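Phosphatidylglycerol lysyltransferase C-terminal domain-containing protein (Bacteroides thetaiotaomicron, PDB 2HQY) is of unknown function but binds coenzyme A and is probably an acyl- or aminoacyltransferase of the acetyltransferase (GNAT-like) superfamily. Local coordinates at residues 61-65 and 83-87; 96-101 and 288-292; 121-127 and 262-268. All blocks are in the same frame, centred on the assembly; numbering follows the deposited sequence. Where two conformers were deposited one is given.

Overall arrangement
All three contacts involve strands of one mixed sheet. Interaction 1 packs helix 73-87 against strand 61-69. Interaction 2, its centre about 19 Å from that of interaction 1, pairs the end of strand 92-96 with strand 286-295; both lie away from the coenzyme A site. Strand 286-295 also neighbours strand 122-126, so interactions 2 and 3, with centres about 15 Å apart, touch directly: Lys290 NZ forms a salt bridge with Asp122 OD1 at 2.7 Å, and Leu288 CD2 packs on Ile124 CD1 at 4.0 Å. Interaction 3 is the one close to the cofactor; the Glu267 side chain is about 8 Å from bound coenzyme A, against about 13 Å for that of Lys290.

Interaction 1 (61-65 and 83-87); sequences QLAYM and DADKE
Residues 61-65 form an extended strand, and residues 83-87 lie on helix 73-87, which covers one side of it. The two axes run nearly antiparallel, at 167°, and approach to 10.1 Å, with Leu62 opposite Ala84 (CA to CA 7.8 Å). The alternate strand residues Leu62 (chi1 t, chi2 p) and Tyr64 (chi1 m) point toward the helix. Asp83 comes first: with chi1 t it brings OD2 to the edge of the Tyr64 ring, where it accepts a hydrogen bond of 2.6 Å from Tyr64 OH, and the same oxygen forms a salt bridge with Lys55. Ala84 is small enough for both strand side chains to settle on its CB, Tyr64 CE2 at 4.0 Å and Leu62 CD2 at 4.3 Å. One turn on, Glu87 N bonds to Asp83 O (3.1 Å), and Glu87 CB packs on Leu62 CD2 at 3.7 Å while its carboxylate also pairs with Lys55. This is the strand-to-helix packing of a beta-alpha-beta unit, here strand 61-69, helix 73-87 and strand 92-96.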
# COMPACT_ATOMS: atom_id res chain seq x y z
N GLN A 61 2.47 15.74 -1.33
CA GLN A 61 3.86 16.08 -1.07
C GLN A 61 4.79 14.94 -1.51
O GLN A 61 4.71 13.83 -0.95
CB GLN A 61 4.05 16.36 0.43
CG GLN A 61 5.51 16.63 0.88
CD GLN A 61 6.06 17.99 0.40
OE1 GLN A 61 6.99 18.06 -0.42
NE2 GLN A 61 5.48 19.08 0.91
N LEU A 62 5.63 15.19 -2.51
CA LEU A 62 6.70 14.24 -2.86
C LEU A 62 7.83 14.50 -1.89
O LEU A 62 8.22 15.67 -1.69
CB LEU A 62 7.22 14.48 -4.29
CG LEU A 62 8.48 13.69 -4.71
CD1 LEU A 62 8.22 12.18 -4.75
CD2 LEU A 62 8.96 14.17 -6.06
N ALA A 63 8.40 13.44 -1.31
CA ALA A 63 9.53 13.65 -0.41
C ALA A 63 10.54 12.53 -0.51
O ALA A 63 10.19 11.41 -0.89
CB ALA A 63 9.06 13.79 1.03
N TYR A 64 11.80 12.86 -0.20
CA TYR A 64 12.90 11.87 -0.18
C TYR A 64 13.45 11.85 1.23
O TYR A 64 13.29 12.81 1.97
CB TYR A 64 14.00 12.29 -1.19
CG TYR A 64 13.47 12.37 -2.62
CD1 TYR A 64 13.61 11.30 -3.51
CD2 TYR A 64 12.80 13.52 -3.08
CE1 TYR A 64 13.12 11.37 -4.84
CE2 TYR A 64 12.31 13.60 -4.41
CZ TYR A 64 12.48 12.51 -5.26
OH TYR A 64 11.99 12.62 -6.55
N MET A 65 14.07 10.75 1.64
CA MET A 65 14.75 10.74 2.93
C MET A 65 16.17 11.28 2.72
O MET A 65 16.68 11.28 1.61
CB MET A 65 14.75 9.29 3.47
CG MET A 65 15.34 9.10 4.87
SD MET A 65 14.19 9.54 6.22
CE MET A 65 13.01 8.23 6.09
N ASP A 83 15.40 13.91 -10.16
CA ASP A 83 14.24 13.03 -10.05
C ASP A 83 13.00 13.85 -9.71
O ASP A 83 11.95 13.67 -10.33
CB ASP A 83 14.48 11.94 -9.01
CG ASP A 83 13.47 10.83 -9.12
OD1 ASP A 83 13.52 10.08 -10.11
OD2 ASP A 83 12.61 10.72 -8.23
N ALA A 84 13.13 14.77 -8.74
CA ALA A 84 12.03 15.63 -8.34
C ALA A 84 11.58 16.49 -9.54
O ALA A 84 10.39 16.66 -9.77
CB ALA A 84 12.42 16.49 -7.18
N ASP A 85 12.54 17.02 -10.30
CA ASP A 85 12.23 17.77 -11.54
C ASP A 85 11.35 16.95 -12.48
O ASP A 85 10.34 17.47 -13.01
CB ASP A 85 13.51 18.19 -12.28
CG ASP A 85 14.32 19.23 -11.53
OD1 ASP A 85 13.81 19.85 -10.56
OD2 ASP A 85 15.49 19.45 -11.93
N LYS A 86 11.71 15.69 -12.70
CA LYS A 86 10.92 14.78 -13.55
C LYS A 86 9.51 14.58 -13.02
O LYS A 86 8.56 14.42 -13.81
CB LYS A 86 11.62 13.43 -13.70
CG LYS A 86 12.52 13.33 -14.92
CD LYS A 86 13.20 11.96 -15.01
CE LYS A 86 14.50 11.94 -14.22
NZ LYS A 86 15.45 10.90 -14.69
N GLU A 87 9.36 14.58 -11.70
CA GLU A 87 8.07 14.45 -11.07
C GLU A 87 7.29 15.76 -11.07
O GLU A 87 6.10 15.76 -10.72
CB GLU A 87 8.23 13.92 -9.63
CG GLU A 87 8.86 12.53 -9.56
CD GLU A 87 7.95 11.41 -10.07
OE1 GLU A 87 6.80 11.68 -10.52
OE2 GLU A 87 8.38 10.25 -10.01

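Interaction 2 (96-101 and 288-292); sequences VCSNMR and LEKYM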
# COMPACT_ATOMS: atom_id res chain seq x y z
N VAL A 96 15.89 14.84 8.28
CA VAL A 96 17.17 15.50 8.38
C VAL A 96 17.34 15.82 9.86
O VAL A 96 16.64 16.69 10.41
CB VAL A 96 17.20 16.75 7.51
CG1 VAL A 96 18.55 17.46 7.60
CG2 VAL A 96 16.87 16.38 6.07
N CYS A 97 18.22 15.09 10.53
CA CYS A 97 18.47 15.37 11.94
C CYS A 97 19.42 16.56 12.03
O CYS A 97 19.97 17.00 11.02
CB CYS A 97 19.03 14.14 12.67
SG CYS A 97 20.56 13.50 11.98
N SER A 98 19.58 17.08 13.25
CA SER A 98 20.36 18.28 13.51
C SER A 98 21.78 18.14 12.92
O SER A 98 22.28 19.05 12.26
CB SER A 98 20.41 18.53 15.01
OG SER A 98 19.86 19.80 15.32
N ASN A 99 22.39 16.97 13.14
CA ASN A 99 23.70 16.66 12.57
C ASN A 99 23.70 16.58 11.05
O ASN A 99 24.61 17.10 10.41
CB ASN A 99 24.27 15.36 13.14
CG ASN A 99 25.73 15.16 12.78
OD1 ASN A 99 26.59 15.97 13.15
ND2 ASN A 99 26.02 14.09 12.05
N MET A 100 22.68 15.92 10.47
CA MET A 100 22.57 15.83 9.01
C MET A 100 22.34 17.20 8.37
O MET A 100 22.82 17.47 7.27
CB MET A 100 21.46 14.84 8.58
CG MET A 100 21.70 13.40 9.02
SD MET A 100 23.06 12.53 8.21
CE MET A 100 23.70 11.52 9.55
N ARG A 101 21.62 18.06 9.09
CA ARG A 101 21.39 19.45 8.67
C ARG A 101 22.71 20.21 8.56
O ARG A 101 22.91 20.99 7.64
CB ARG A 101 20.44 20.16 9.63
CG ARG A 101 20.32 21.65 9.39
CD ARG A 101 19.34 22.32 10.34
NE ARG A 101 19.01 23.66 9.86
CZ ARG A 101 18.42 24.61 10.58
NH1 ARG A 101 18.10 24.39 11.85
NH2 ARG A 101 18.16 25.79 10.04
N LEU A 288 14.77 13.63 19.44
CA LEU A 288 15.44 13.67 18.15
C LEU A 288 14.58 14.46 17.17
O LEU A 288 13.61 13.94 16.65
CB LEU A 288 15.69 12.24 17.65
CG LEU A 288 16.50 12.06 16.36
CD1 LEU A 288 17.98 12.47 16.52
CD2 LEU A 288 16.37 10.62 15.86
N GLU A 289 14.90 15.72 16.95
CA GLU A 289 14.14 16.55 16.01
C GLU A 289 14.37 16.12 14.57
O GLU A 289 15.44 15.60 14.24
CB GLU A 289 14.53 18.03 16.18
CG GLU A 289 14.58 18.43 17.62
CD GLU A 289 15.38 19.70 17.84
OE1 GLU A 289 16.47 19.86 17.22
OE2 GLU A 289 14.92 20.53 18.64
N LYS A 290 13.37 16.32 13.73
CA LYS A 290 13.47 15.92 12.33
C LYS A 290 13.12 17.11 11.47
O LYS A 290 12.02 17.68 11.61
CB LYS A 290 12.54 14.77 12.02
CG LYS A 290 12.78 13.55 12.89
CD LYS A 290 11.81 12.44 12.54
CE LYS A 290 11.96 11.32 13.52
NZ LYS A 290 10.88 10.28 13.31
N TYR A 291 14.05 17.50 10.62
CA TYR A 291 13.82 18.64 9.74
C TYR A 291 13.31 18.23 8.38
O TYR A 291 13.61 17.14 7.89
CB TYR A 291 15.07 19.52 9.60
CG TYR A 291 15.43 20.20 10.89
CD1 TYR A 291 15.05 21.52 11.12
CD2 TYR A 291 16.14 19.52 11.88
CE1 TYR A 291 15.37 22.15 12.32
CE2 TYR A 291 16.45 20.12 13.07
CZ TYR A 291 16.06 21.43 13.29
OH TYR A 291 16.39 22.02 14.47
N MET A 292 12.53 19.12 7.79
CA MET A 292 12.29 19.02 6.37
C MET A 292 13.19 20.06 5.70
O MET A 292 13.23 21.23 6.12
CB MET A 292 10.81 19.23 6.03
CG MET A 292 10.53 19.24 4.50
SD MET A 292 8.79 19.10 4.04
CE MET A 292 8.29 20.80 4.12
O HOH W 1 17.85 15.81 15.53
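An antiparallel bridge joins the end of strand 92-96 to strand 286-295 just where the first chain turns into helix 98-107. Val96 and Tyr291 are a hydrogen-bonded pair, with Tyr291 N to Val96 O at 2.7 Å and Val96 N to Tyr291 O at 3.3 Å. Their side chains share one face of the sheet, CB to CB 4.1 Å. Tyr291, with chi1 m, lays its ring beneath the first helical turn, where the outstretched Arg101 (chi1 to chi3 all t) crosses it. Cys97 is the N-cap: chi1 p swings SG back to accept from Met100 N at 3.6 Å, while its CB touches Leu288 CD1 at 4.3 Å. Lys290 points away from this helix start, and its amine forms salt bridges with Asp122 and Glu268. A water fills the gap beside the bridge, accepting from Ser98 N at 3.1 Å and donating to Glu289 O at 2.7 Å. Over the Tyr291 ring, Arg101 CD makes a CH-pi contact, 4.3 Å from the centroid and only 3° off the ring normal.

Interaction 3 (121-127 and 262-268); sequences ADYIYLR and IYINREE
Strand 263-265 lies between strands 230-238 (parallel) and 122-126 (antiparallel); its axis approaches that of 122-126 to 4.5 Å, the N-to-C directions 152° apart. Ile124-Asn265 and Leu126-Tyr263 are non-hydrogen-bonded pairs flanking hydrogen-bonded Tyr125-Ile264 (Tyr125 N to Ile264 O 2.9 Å, Ile264 N to Tyr125 O 2.7 Å). Arg127 N to Ile262 O (2.9 Å) extends the ladder one way, Arg266 N to Tyr123 O and Tyr123 N to Glu267 O (both 3.0 Å) the other. Glu267 takes positive phi (72/-156), and Asn265 OD1 accepts from Glu267 N at 2.8 Å in an Asx turn near the cofactor, the Glu267 side chain about 8 Å from coenzyme A.

With chi1 m, Ile124 CG2 settles on Tyr263 CB (3.8 Å), and Leu126 CD2 rests against Tyr263 CE1 (3.9 Å) and Ile262 CG2 (4.3 Å). On the Tyr125/Ile264 face (both m), Ile264 CD1 nestles against Arg127 CA (3.6 Å) and Arg266 CD against Tyr125 CE2 (3.7 Å); water bridges Tyr125 OH and Arg266 NE (2.8 Å each), Tyr125 OH also bonding Lys279 O and Arg266 pairing with Glu236.

Asn265, chi1 t, donates from ND2 to Asp122 OD2 (2.9 Å). Asp122 OD1 and Glu268 OE2 approach to 3.8 Å; the Lys290 amine salt-bridges both, offsetting their negative charge.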
# COMPACT_ATOMS: atom_id res chain seq x y z
N ALA A 121 9.19 14.65 16.32
CA ALA A 121 10.45 14.30 16.98
C ALA A 121 10.32 12.91 17.61
O ALA A 121 9.24 12.56 18.06
CB ALA A 121 10.79 15.34 18.06
N ASP A 122 11.41 12.15 17.62
CA ASP A 122 11.45 10.82 18.25
C ASP A 122 11.94 10.95 19.68
O ASP A 122 12.88 11.71 19.98
CB ASP A 122 12.40 9.86 17.55
CG ASP A 122 11.87 9.33 16.24
OD1 ASP A 122 10.67 9.47 15.92
OD2 ASP A 122 12.70 8.74 15.52
N TYR A 123 11.33 10.17 20.56
CA TYR A 123 11.77 10.05 21.93
C TYR A 123 12.78 8.90 22.03
O TYR A 123 12.45 7.75 21.70
CB TYR A 123 10.56 9.76 22.82
CG TYR A 123 9.71 10.97 23.08
CD1 TYR A 123 9.81 11.66 24.29
CD2 TYR A 123 8.83 11.45 22.09
CE1 TYR A 123 9.04 12.79 24.54
CE2 TYR A 123 8.05 12.57 22.32
CZ TYR A 123 8.16 13.24 23.55
OH TYR A 123 7.41 14.36 23.77
N ILE A 124 13.98 9.21 22.50
CA ILE A 124 15.07 8.24 22.65
C ILE A 124 15.46 8.10 24.14
O ILE A 124 15.63 9.08 24.85
CB ILE A 124 16.28 8.62 21.73
CG1 ILE A 124 15.80 8.60 20.26
CG2 ILE A 124 17.50 7.68 22.00
CD1 ILE A 124 16.87 8.45 19.21
N TYR A 125 15.52 6.85 24.59
CA TYR A 125 15.77 6.50 25.98
C TYR A 125 16.96 5.55 26.07
O TYR A 125 17.31 4.90 25.08
CB TYR A 125 14.54 5.76 26.52
CG TYR A 125 13.24 6.52 26.40
CD1 TYR A 125 12.79 7.36 27.43
CD2 TYR A 125 12.45 6.38 25.26
CE1 TYR A 125 11.58 8.05 27.30
CE2 TYR A 125 11.27 7.06 25.11
CZ TYR A 125 10.83 7.87 26.12
OH TYR A 125 9.63 8.49 25.93
N LEU A 126 17.60 5.48 27.23
CA LEU A 126 18.61 4.46 27.50
C LEU A 126 17.89 3.15 27.78
O LEU A 126 16.98 3.11 28.60
CB LEU A 126 19.45 4.81 28.71
CG LEU A 126 20.36 6.05 28.58
CD1 LEU A 126 21.03 6.44 29.90
CD2 LEU A 126 21.39 5.84 27.45
N ARG A 127 18.30 2.08 27.11
CA ARG A 127 17.77 0.75 27.42
C ARG A 127 17.98 0.42 28.90
O ARG A 127 17.11 -0.16 29.54
CB ARG A 127 18.43 -0.32 26.54
CG ARG A 127 17.78 -1.71 26.60
CD ARG A 127 18.81 -2.82 26.39
NE ARG A 127 19.41 -3.13 27.67
CZ ARG A 127 19.01 -4.10 28.49
NH1 ARG A 127 18.02 -4.93 28.16
NH2 ARG A 127 19.63 -4.25 29.63
N ILE A 262 21.95 0.17 23.05
CA ILE A 262 22.09 1.15 24.12
C ILE A 262 20.87 2.06 24.22
O ILE A 262 20.49 2.47 25.32
CB ILE A 262 23.40 2.00 23.89
CG1 ILE A 262 24.62 1.16 24.27
CG2 ILE A 262 23.45 3.23 24.76
CD1 ILE A 262 25.15 0.31 23.19
N TYR A 263 20.27 2.36 23.06
CA TYR A 263 19.17 3.32 22.97
C TYR A 263 17.89 2.63 22.57
O TYR A 263 17.90 1.67 21.79
CB TYR A 263 19.48 4.40 21.94
CG TYR A 263 20.74 5.13 22.27
CD1 TYR A 263 20.78 6.01 23.34
CD2 TYR A 263 21.91 4.91 21.54
CE1 TYR A 263 21.96 6.67 23.69
CE2 TYR A 263 23.09 5.58 21.88
CZ TYR A 263 23.09 6.45 22.95
OH TYR A 263 24.25 7.13 23.29
N ILE A 264 16.78 3.13 23.11
CA ILE A 264 15.46 2.62 22.70
C ILE A 264 14.70 3.82 22.13
O ILE A 264 14.56 4.84 22.80
CB ILE A 264 14.65 2.00 23.86
CG1 ILE A 264 15.35 0.77 24.45
CG2 ILE A 264 13.24 1.61 23.33
CD1 ILE A 264 14.62 0.20 25.70
N ASN A 265 14.27 3.72 20.87
CA ASN A 265 13.50 4.78 20.23
C ASN A 265 12.00 4.39 20.29
O ASN A 265 11.57 3.39 19.66
CB ASN A 265 13.98 4.96 18.78
CG ASN A 265 13.28 6.10 18.04
OD1 ASN A 265 12.11 6.41 18.31
ND2 ASN A 265 13.99 6.72 17.09
N ARG A 266 11.22 5.14 21.06
CA ARG A 266 9.76 4.87 21.19
C ARG A 266 8.90 5.84 20.37
O ARG A 266 7.71 6.02 20.64
CB ARG A 266 9.34 4.85 22.68
CG ARG A 266 10.06 3.75 23.46
CD ARG A 266 9.76 3.73 24.96
NE ARG A 266 8.32 3.66 25.20
CZ ARG A 266 7.59 2.55 25.22
NH1 ARG A 266 8.13 1.35 25.04
NH2 ARG A 266 6.29 2.68 25.43
N GLU A 267 9.51 6.46 19.36
CA GLU A 267 8.78 7.19 18.31
C GLU A 267 8.17 8.51 18.79
O GLU A 267 8.66 9.11 19.76
CB GLU A 267 7.79 6.26 17.54
CG GLU A 267 8.46 4.90 17.24
CD GLU A 267 7.83 4.10 16.09
OE1 GLU A 267 6.64 4.27 15.79
OE2 GLU A 267 8.57 3.29 15.47
N GLU A 268 7.13 8.98 18.12
CA GLU A 268 6.73 10.39 18.22
C GLU A 268 5.50 10.59 19.09
O GLU A 268 4.76 9.63 19.34
CB GLU A 268 6.46 10.93 16.82
CG GLU A 268 7.61 10.73 15.87
CD GLU A 268 7.31 9.77 14.76
OE1 GLU A 268 6.66 8.72 15.03
OE2 GLU A 268 7.75 10.07 13.62
O HOH W 2 7.83 6.34 25.98